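Local coordinates for hydrolase, isochorismatase family (Pseudomonas putida, PDB 4L07) that catalyses the hydrolysis of the amide bond of maleamate, releasing maleate and ammonia, as an amidase of the isochorismatase-like hydrolase family, at the interface of chains A and B. Coordinates in Å, arbitrary orientation; residue numbers count along the deposited sequence, not the author numbering. Chains: chain A/B, Hydrolase, isochorismatase family.

Contact 1: the interface of chains A and B. Residues chain A 3, 7, 12, 151, 184-185, 189-190; chain B 145, 147-148, 173-175, 178, 182.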
loop_
_atom_site.group_PDB
_atom_site.type_symbol
_atom_site.label_atom_id
_atom_site.label_comp_id
_atom_site.label_asym_id
_atom_site.label_seq_id
_atom_site.Cartn_x
_atom_site.Cartn_y
_atom_site.Cartn_z
ATOM N N GLN A 3 -29.842 3.700 -19.411
ATOM C CA GLN A 3 -28.629 3.702 -18.578
ATOM C C GLN A 3 -28.963 3.887 -17.092
ATOM O O GLN A 3 -28.424 3.185 -16.228
ATOM C CB GLN A 3 -27.660 4.777 -19.055
ATOM C CG GLN A 3 -26.378 4.860 -18.236
ATOM C CD GLN A 3 -25.380 5.826 -18.831
ATOM O OE1 GLN A 3 -25.469 6.178 -20.008
ATOM N NE2 GLN A 3 -24.424 6.268 -18.018
ATOM N N TYR A 7 -27.962 1.189 -14.149
ATOM C CA TYR A 7 -27.178 1.537 -12.957
ATOM C C TYR A 7 -27.974 1.327 -11.662
ATOM O O TYR A 7 -27.445 0.806 -10.673
ATOM C CB TYR A 7 -26.632 2.966 -13.073
ATOM C CG TYR A 7 -25.306 3.052 -13.801
ATOM C CD1 TYR A 7 -24.124 3.336 -13.109
ATOM C CD2 TYR A 7 -25.230 2.852 -15.182
ATOM C CE1 TYR A 7 -22.908 3.410 -13.775
ATOM C CE2 TYR A 7 -24.021 2.922 -15.857
ATOM C CZ TYR A 7 -22.863 3.203 -15.147
ATOM O OH TYR A 7 -21.669 3.276 -15.821
ATOM N N PHE A 12 -26.105 0.773 -7.869
ATOM C CA PHE A 12 -25.277 1.983 -7.761
ATOM C C PHE A 12 -26.081 3.203 -7.310
ATOM O O PHE A 12 -27.311 3.186 -7.319
ATOM C CB PHE A 12 -24.609 2.295 -9.104
ATOM C CG PHE A 12 -23.545 1.310 -9.512
ATOM C CD1 PHE A 12 -22.387 1.147 -8.750
ATOM C CD2 PHE A 12 -23.684 0.574 -10.683
ATOM C CE1 PHE A 12 -21.398 0.249 -9.145
ATOM C CE2 PHE A 12 -22.700 -0.324 -11.084
ATOM C CZ PHE A 12 -21.555 -0.486 -10.312
ATOM N N ARG A 151 -10.464 12.429 -8.799
ATOM C CA ARG A 151 -11.150 11.143 -8.959
ATOM C C ARG A 151 -10.322 10.001 -8.378
ATOM O O ARG A 151 -10.859 9.116 -7.711
ATOM C CB ARG A 151 -11.477 10.853 -10.426
ATOM C CG ARG A 151 -12.291 9.571 -10.608
ATOM C CD ARG A 151 -11.757 8.768 -11.777
ATOM N NE ARG A 151 -12.416 7.459 -11.923
ATOM C CZ ARG A 151 -13.500 7.263 -12.662
ATOM N NH1 ARG A 151 -14.043 6.056 -12.764
ATOM N NH2 ARG A 151 -14.040 8.285 -13.311
ATOM N N TYR A 184 -19.980 11.881 -12.539
ATOM C CA TYR A 184 -20.990 10.841 -12.735
ATOM C C TYR A 184 -20.534 9.520 -12.115
ATOM O O TYR A 184 -21.263 8.918 -11.316
ATOM C CB TYR A 184 -21.325 10.653 -14.218
ATOM C CG TYR A 184 -22.292 9.506 -14.454
ATOM C CD1 TYR A 184 -23.655 9.659 -14.200
ATOM C CD2 TYR A 184 -21.839 8.264 -14.909
ATOM C CE1 TYR A 184 -24.545 8.614 -14.401
ATOM C CE2 TYR A 184 -22.723 7.211 -15.115
ATOM C CZ TYR A 184 -24.074 7.396 -14.863
ATOM O OH TYR A 184 -24.965 6.369 -15.060
ATOM N N ASP A 185 -19.330 9.079 -12.476
ATOM C CA ASP A 185 -18.789 7.828 -11.939
ATOM C C ASP A 185 -18.705 7.844 -10.416
ATOM O O ASP A 185 -19.000 6.837 -9.765
ATOM C CB ASP A 185 -17.408 7.523 -12.521
ATOM C CG ASP A 185 -17.448 7.110 -13.989
ATOM O OD1 ASP A 185 -18.540 6.856 -14.566
ATOM O OD2 ASP A 185 -16.350 7.034 -14.567
ATOM N N LYS A 189 -20.684 5.283 -7.991
ATOM C CA LYS A 189 -19.880 4.175 -7.452
ATOM C C LYS A 189 -19.071 4.451 -6.191
ATOM O O LYS A 189 -18.759 3.515 -5.445
ATOM C CB LYS A 189 -18.925 3.639 -8.526
ATOM C CG LYS A 189 -19.607 3.220 -9.820
ATOM C CD LYS A 189 -18.626 2.531 -10.760
ATOM C CE LYS A 189 -19.285 2.198 -12.094
ATOM N NZ LYS A 189 -18.310 1.641 -13.073
ATOM N N TYR A 190 -18.708 5.708 -5.954
ATOM C CA TYR A 190 -17.635 5.996 -4.987
ATOM C C TYR A 190 -17.963 6.955 -3.852
ATOM O O TYR A 190 -17.468 6.783 -2.745
ATOM C CB TYR A 190 -16.364 6.458 -5.711
ATOM C CG TYR A 190 -15.920 5.516 -6.810
ATOM C CD1 TYR A 190 -15.615 4.178 -6.539
ATOM C CD2 TYR A 190 -15.830 5.960 -8.128
ATOM C CE1 TYR A 190 -15.221 3.314 -7.555
ATOM C CE2 TYR A 190 -15.437 5.104 -9.144
ATOM C CZ TYR A 190 -15.134 3.788 -8.856
ATOM O OH TYR A 190 -14.748 2.940 -9.875
ATOM N N THR B 145 -15.424 -3.341 -15.261
ATOM C CA THR B 145 -15.868 -2.526 -16.394
ATOM C C THR B 145 -14.842 -1.448 -16.699
ATOM O O THR B 145 -14.076 -1.043 -15.826
ATOM C CB THR B 145 -17.211 -1.820 -16.122
ATOM O OG1 THR B 145 -17.068 -0.893 -15.032
ATOM C CG2 THR B 145 -18.326 -2.824 -15.826
ATOM N N SER B 147 -14.968 1.765 -17.044
ATOM C CA SER B 147 -15.027 2.978 -16.228
ATOM C C SER B 147 -14.866 2.717 -14.738
ATOM O O SER B 147 -14.757 3.661 -13.958
ATOM C CB SER B 147 -16.340 3.724 -16.473
ATOM O OG SER B 147 -17.442 2.936 -16.043
ATOM N N GLY B 148 -14.845 1.446 -14.347
ATOM C CA GLY B 148 -14.778 1.078 -12.936
ATOM C C GLY B 148 -13.456 0.412 -12.605
ATOM O O GLY B 148 -12.407 1.072 -12.545
ATOM N N ASP B 173 -18.216 -2.500 -20.681
ATOM C CA ASP B 173 -18.878 -1.628 -19.717
ATOM C C ASP B 173 -20.389 -1.738 -19.896
ATOM O O ASP B 173 -20.869 -2.361 -20.852
ATOM C CB ASP B 173 -18.409 -0.169 -19.878
ATOM C CG ASP B 173 -18.412 0.604 -18.567
ATOM O OD1 ASP B 173 -19.252 0.332 -17.682
ATOM O OD2 ASP B 173 -17.558 1.505 -18.414
ATOM N N ARG B 174 -21.131 -1.145 -18.969
ATOM C CA ARG B 174 -22.587 -1.237 -18.981
ATOM C C ARG B 174 -23.220 -0.049 -19.696
ATOM O O ARG B 174 -24.434 -0.019 -19.888
ATOM C CB ARG B 174 -23.167 -1.431 -17.566
ATOM C CG ARG B 174 -22.394 -0.775 -16.442
ATOM C CD ARG B 174 -23.058 -0.991 -15.089
ATOM N NE ARG B 174 -22.584 -2.183 -14.379
ATOM C CZ ARG B 174 -21.440 -2.256 -13.699
ATOM N NH1 ARG B 174 -20.620 -1.211 -13.645
ATOM N NH2 ARG B 174 -21.105 -3.383 -13.073
ATOM N N ALA B 175 -22.386 0.908 -20.095
ATOM C CA ALA B 175 -22.814 2.050 -20.916
ATOM C C ALA B 175 -21.662 2.629 -21.739
ATOM O O ALA B 175 -20.502 2.592 -21.319
ATOM C CB ALA B 175 -23.456 3.133 -20.055
ATOM N N PRO B 178 -19.521 6.291 -20.175
ATOM C CA PRO B 178 -18.436 6.043 -19.210
ATOM C C PRO B 178 -17.241 5.291 -19.816
ATOM O O PRO B 178 -16.091 5.607 -19.501
ATOM C CB PRO B 178 -19.124 5.208 -18.128
ATOM C CG PRO B 178 -20.555 5.639 -18.181
ATOM C CD PRO B 178 -20.827 5.843 -19.646
ATOM N N SER B 182 -13.550 7.038 -19.919
ATOM C CA SER B 182 -12.406 6.380 -19.293
ATOM C C SER B 182 -11.273 6.100 -20.279
ATOM O O SER B 182 -10.106 6.325 -19.963
ATOM C CB SER B 182 -12.824 5.112 -18.552
ATOM O OG SER B 182 -13.243 5.448 -17.238
HETATM O O HOH W 1 -12.637 3.696 -11.321
HETATM O O HOH W 2 -19.526 4.345 -14.708
HETATM O O HOH W 3 -20.025 1.119 -15.272
#
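This water-rich polar patch belongs to a two-fold symmetric interface between two copies of the deposited four-chain assembly, and would tie them together beside the nucleophilic cysteine that follows B:Gly148. Helix 3-9 of chain A meets loop 173-175 and the start of helix 176-189 of chain B; A:Lys189, A:Asp185 and A:Arg151 face the start of helix 146-159. A:Lys189, extended beyond CG, is long enough to carry its ammonium tip to water 3, 2.8 Å from NZ. That water also meets B:Asp173 OD1 at 2.7 Å and the A:Tyr7 hydroxyl, so the lysine charge is likely to be shared with the carboxylate through solvent. Water 2, 2.6 Å from A:Tyr7 OH, joins it to A:Asp185 OD1 and B:Ser147 OG. B:Asp173 OD2 accepts from both N and OG of B:Ser147, OG on its syn lone pair, which fixes the serine hydroxyl. B:Arg174, bent at chi3 (91°), lays its guanidinium face on A:Phe12 CE2, the planes 66° apart. An alanine in place of B:Arg174 would remove this guanidinium and its NH1 bond to water 3, and would probably loosen the N-terminal segment of chain A. A:Arg151 grips A:Asp185 end-on in a salt bridge, NH1 and NH2 both on OD2, NH2 at 2.9 Å on the anti lone pair.

Contact 2: the interface of chains A and B. Residues chain A 39-40, 88-89, 174; chain B 6, 9-10, 12.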
loop_
_atom_site.group_PDB
_atom_site.type_symbol
_atom_site.label_atom_id
_atom_site.label_comp_id
_atom_site.label_asym_id
_atom_site.label_seq_id
_atom_site.Cartn_x
_atom_site.Cartn_y
_atom_site.Cartn_z
ATOM N N PRO A 39 1.786 25.380 -18.163
ATOM C CA PRO A 39 1.087 24.511 -19.120
ATOM C C PRO A 39 0.109 23.522 -18.481
ATOM O O PRO A 39 -0.873 23.142 -19.117
ATOM C CB PRO A 39 2.225 23.740 -19.798
ATOM C CG PRO A 39 3.440 24.574 -19.614
ATOM C CD PRO A 39 3.249 25.361 -18.354
ATOM N N THR A 40 0.377 23.107 -17.244
ATOM C CA THR A 40 -0.445 22.098 -16.570
ATOM C C THR A 40 -1.650 22.676 -15.825
ATOM O O THR A 40 -2.445 21.936 -15.248
ATOM C CB THR A 40 0.398 21.241 -15.605
ATOM O OG1 THR A 40 1.216 22.098 -14.796
ATOM C CG2 THR A 40 1.282 20.266 -16.387
ATOM N N GLY A 88 4.140 16.568 -18.864
ATOM C CA GLY A 88 4.013 17.907 -18.278
ATOM C C GLY A 88 4.263 17.917 -16.781
ATOM O O GLY A 88 4.709 18.915 -16.212
ATOM N N MET A 89 3.989 16.782 -16.142
ATOM C CA MET A 89 4.170 16.650 -14.704
ATOM C C MET A 89 5.634 16.732 -14.266
ATOM O O MET A 89 5.919 17.019 -13.103
ATOM C CB MET A 89 3.533 15.347 -14.206
ATOM C CG MET A 89 2.055 15.233 -14.546
ATOM S SD MET A 89 1.038 16.471 -13.728
ATOM C CE MET A 89 -0.556 16.096 -14.456
ATOM N N ARG A 174 -9.619 20.743 -16.714
ATOM C CA ARG A 174 -9.164 21.357 -17.965
ATOM C C ARG A 174 -10.262 21.478 -19.002
ATOM O O ARG A 174 -10.148 22.273 -19.932
ATOM C CB ARG A 174 -8.016 20.548 -18.567
ATOM C CG ARG A 174 -6.773 20.601 -17.717
ATOM C CD ARG A 174 -5.625 19.778 -18.258
ATOM N NE ARG A 174 -4.528 19.859 -17.303
ATOM C CZ ARG A 174 -4.343 19.010 -16.297
ATOM N NH1 ARG A 174 -5.172 17.981 -16.125
ATOM N NH2 ARG A 174 -3.324 19.192 -15.464
ATOM N N VAL B 6 -5.068 22.202 -25.316
ATOM C CA VAL B 6 -4.839 22.266 -23.858
ATOM C C VAL B 6 -4.139 20.994 -23.351
ATOM O O VAL B 6 -3.137 21.072 -22.635
ATOM C CB VAL B 6 -6.151 22.496 -23.066
ATOM C CG1 VAL B 6 -5.924 22.373 -21.563
ATOM C CG2 VAL B 6 -6.752 23.861 -23.381
ATOM N N ALA B 9 -0.507 20.862 -24.779
ATOM C CA ALA B 9 0.372 21.810 -24.088
ATOM C C ALA B 9 0.708 21.367 -22.666
ATOM O O ALA B 9 1.820 21.601 -22.187
ATOM C CB ALA B 9 -0.234 23.211 -24.089
ATOM N N ALA B 10 -0.251 20.707 -22.017
ATOM C CA ALA B 10 -0.079 20.183 -20.663
ATOM C C ALA B 10 0.797 18.934 -20.617
ATOM O O ALA B 10 1.104 18.430 -19.530
ATOM C CB ALA B 10 -1.435 19.912 -20.024
ATOM N N PHE B 12 0.241 15.833 -22.033
ATOM C CA PHE B 12 -0.480 14.545 -22.040
ATOM C C PHE B 12 -0.456 13.843 -23.401
ATOM O O PHE B 12 -0.154 14.456 -24.428
ATOM C CB PHE B 12 -1.945 14.747 -21.635
ATOM C CG PHE B 12 -2.139 15.198 -20.217
ATOM C CD1 PHE B 12 -1.808 14.364 -19.146
ATOM C CD2 PHE B 12 -2.710 16.432 -19.948
ATOM C CE1 PHE B 12 -2.008 14.781 -17.835
ATOM C CE2 PHE B 12 -2.909 16.860 -18.640
ATOM C CZ PHE B 12 -2.564 16.035 -17.579
HETATM O O HOH W 4 -2.319 23.456 -21.460
#
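A largely apolar patch of the two-fold symmetric interface between chains A and B, where the N-terminal segment of chain B lies across loops of chain A, this contact would fasten that segment to its neighbour. A:Arg174 and B:Phe12 meet tip to tip: B:Phe12 CE2 stands over the centre of the guanidinium, 3.5 Å from A:Arg174 CZ, with the two planes 73° apart. The ring therefore turns its rim to the flat cation, and NE lies at the ring edge, in plane. An arginine suits this place because its chain, extended from CG to NE, spans the gap, and its guanidinium can offer a face to the ring rim while its edge N-H groups stay available for hydrogen bonds. NH2 donates to A:Thr40 O at 2.9 Å, on a carbonyl lone pair but tilted 24° from the guanidinium plane. A:Met89, bent at chi2 (-65°), has a flexible thioether chain that brings methyl CE obliquely to B:Phe12 CZ at 3.7 Å. Small B:Ala10 lets the backbone come close, its CB 3.4 Å from A:Pro39 O. Water 4 links A:Pro39 O to B:Val6 O. In the fold, helix 3-9 of chain B and the turn after it rest on 3-10 helix 87-91, the A:Pro39 loop, and the segment between strand 171-172 and helix 176-189 of chain A.

Contact 3: the interface of chains A and B. Residues chain A 82, 118-120, 123, 152; chain B 155-156, 158-159, 190.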
loop_
_atom_site.group_PDB
_atom_site.type_symbol
_atom_site.label_atom_id
_atom_site.label_comp_id
_atom_site.label_asym_id
_atom_site.label_seq_id
_atom_site.Cartn_x
_atom_site.Cartn_y
_atom_site.Cartn_z
ATOM N N TRP A 82 4.549 6.998 -15.114
ATOM C CA TRP A 82 3.468 7.974 -15.267
ATOM C C TRP A 82 3.938 9.213 -15.995
ATOM O O TRP A 82 3.192 9.802 -16.787
ATOM C CB TRP A 82 2.826 8.325 -13.927
ATOM C CG TRP A 82 1.640 9.242 -14.075
ATOM C CD1 TRP A 82 0.524 9.064 -14.895
ATOM C CD2 TRP A 82 1.408 10.506 -13.378
ATOM N NE1 TRP A 82 -0.350 10.115 -14.768
ATOM C CE2 TRP A 82 0.119 11.014 -13.867
ATOM C CE3 TRP A 82 2.114 11.248 -12.433
ATOM C CZ2 TRP A 82 -0.416 12.215 -13.420
ATOM C CZ3 TRP A 82 1.558 12.454 -11.984
ATOM C CH2 TRP A 82 0.324 12.924 -12.468
ATOM N N GLY A 118 2.139 10.341 -7.744
ATOM C CA GLY A 118 1.129 9.925 -8.720
ATOM C C GLY A 118 -0.147 10.755 -8.644
ATOM O O GLY A 118 -0.143 11.882 -8.132
ATOM N N ALA A 119 -1.244 10.184 -9.142
ATOM C CA ALA A 119 -2.557 10.842 -9.140
ATOM C C ALA A 119 -3.251 10.802 -7.770
ATOM O O ALA A 119 -3.638 11.838 -7.233
ATOM C CB ALA A 119 -3.454 10.244 -10.225
ATOM N N SER A 120 -3.397 9.611 -7.197
ATOM C CA SER A 120 -4.107 9.462 -5.929
ATOM C C SER A 120 -3.330 10.035 -4.748
ATOM O O SER A 120 -2.135 9.786 -4.603
ATOM C CB SER A 120 -4.395 7.996 -5.639
ATOM O OG SER A 120 -4.880 7.869 -4.310
ATOM N N PHE A 123 -1.857 7.074 -2.732
ATOM C CA PHE A 123 -0.873 6.156 -3.289
ATOM C C PHE A 123 0.567 6.549 -2.976
ATOM O O PHE A 123 1.034 7.614 -3.378
ATOM C CB PHE A 123 -1.048 5.941 -4.802
ATOM C CG PHE A 123 -0.180 4.833 -5.328
ATOM C CD1 PHE A 123 -0.696 3.551 -5.491
ATOM C CD2 PHE A 123 1.177 5.050 -5.575
ATOM C CE1 PHE A 123 0.115 2.517 -5.930
ATOM C CE2 PHE A 123 1.995 4.017 -6.007
ATOM C CZ PHE A 123 1.458 2.749 -6.193
ATOM N N ALA A 152 -9.015 10.020 -8.637
ATOM C CA ALA A 152 -8.117 8.978 -8.118
ATOM C C ALA A 152 -8.104 8.950 -6.590
ATOM O O ALA A 152 -8.083 7.871 -5.965
ATOM C CB ALA A 152 -6.705 9.166 -8.671
ATOM N N VAL B 155 -4.827 3.049 -13.517
ATOM C CA VAL B 155 -4.214 4.120 -12.708
ATOM C C VAL B 155 -3.196 3.532 -11.734
ATOM O O VAL B 155 -2.066 4.019 -11.638
ATOM C CB VAL B 155 -5.271 4.960 -11.969
ATOM C CG1 VAL B 155 -4.616 5.940 -10.995
ATOM C CG2 VAL B 155 -6.121 5.722 -12.975
ATOM N N ASP B 156 -3.580 2.467 -11.034
ATOM C CA ASP B 156 -2.657 1.852 -10.085
ATOM C C ASP B 156 -1.448 1.188 -10.735
ATOM O O ASP B 156 -0.359 1.186 -10.159
ATOM C CB ASP B 156 -3.379 0.872 -9.148
ATOM C CG ASP B 156 -3.831 1.527 -7.851
ATOM O OD1 ASP B 156 -3.488 2.706 -7.617
ATOM O OD2 ASP B 156 -4.521 0.855 -7.049
ATOM N N VAL B 158 0.211 2.106 -13.505
ATOM C CA VAL B 158 1.218 3.108 -13.854
ATOM C C VAL B 158 1.825 3.745 -12.602
ATOM O O VAL B 158 3.035 3.952 -12.537
ATOM C CB VAL B 158 0.708 4.159 -14.876
ATOM C CG1 VAL B 158 0.017 3.463 -16.022
ATOM C CG2 VAL B 158 -0.246 5.161 -14.247
ATOM N N GLN B 159 0.995 4.000 -11.591
ATOM C CA GLN B 159 1.481 4.538 -10.316
ATOM C C GLN B 159 2.459 3.584 -9.644
ATOM O O GLN B 159 3.425 4.016 -9.000
ATOM C CB GLN B 159 0.318 4.812 -9.371
ATOM C CG GLN B 159 -0.491 6.035 -9.770
ATOM C CD GLN B 159 -1.636 6.301 -8.818
ATOM O OE1 GLN B 159 -2.189 5.384 -8.197
ATOM N NE2 GLN B 159 -2.000 7.553 -8.700
ATOM N N TYR B 190 -2.518 7.887 -18.568
ATOM C CA TYR B 190 -2.123 6.673 -17.828
ATOM C C TYR B 190 -1.528 5.540 -18.636
ATOM O O TYR B 190 -0.701 4.790 -18.119
ATOM C CB TYR B 190 -3.298 6.149 -16.988
ATOM C CG TYR B 190 -3.927 7.210 -16.118
ATOM C CD1 TYR B 190 -3.171 7.877 -15.142
ATOM C CD2 TYR B 190 -5.268 7.562 -16.273
ATOM C CE1 TYR B 190 -3.741 8.855 -14.343
ATOM C CE2 TYR B 190 -5.846 8.549 -15.486
ATOM C CZ TYR B 190 -5.077 9.189 -14.527
ATOM O OH TYR B 190 -5.656 10.157 -13.751
HETATM O O HOH W 5 4.781 6.169 -12.296
#
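In this isochorismatase-family hydrolase, the C-terminal part of helix 146-159 of chain B, the helix that carries the nucleophilic cysteine near its start, packs against helix 82-85 and the loop that follows the catalytic lysine of chain A. Apolar and ring contacts come first. B:Gln159 CB sits over the centre of the A:Phe123 ring, 3.8 Å from its centroid, a CH-pi contact; the two side chains slide past each other in opposite directions. A phenylalanine suits the spot by offering a broad face to the glutamine's aliphatic stem. A:Trp82, with CG anti to the backbone N (chi1 -175°), lies side by side with B:Tyr190, A:Trp82 NE1 being 3.6 Å from B:Tyr190 CD1. B:Val158 crosses the indole obliquely, CG2 4.0 Å from A:Trp82 CD1, and B:Val155 CG2 braces the B:Tyr190 ring face from its own subunit. Among polar groups, the extended B:Gln159 brings NE2 2.8 Å from A:Ala119 N and 2.9 Å from A:Ser120 N. Since all three are nitrogens, the amide is probably modelled turned over: B:Gln159 OE1 also lies 3.0 Å from B:Asp156 OD1, two acceptors together, and the flip would offer a donor there and an acceptor to both backbone nitrogens. By water, A:Trp82 N and B:Val158 O are joined through water 5, 2.8 Å from the latter.

Contacts 1 and 2 lie farthest apart, about 26 Å between the centres of their C-alpha atoms; contact 3 is about 18 Å from contact 1 and about 16 Å from contact 2. The outer two pair the same residues with chains exchanged, Phe12 and Arg174, yet the arginine differs: chi1 is 32° in chain B and -67° in chain A, so the two-fold is imperfect in detail. Helix 3-9 serves contact 1 from chain A and contact 2 from chain B; helix 146-159 and Tyr190 serve contacts 1 and 3. Within the four-chain deposited assembly, these spaced patches suggest that subunit packing may support the active-site elements.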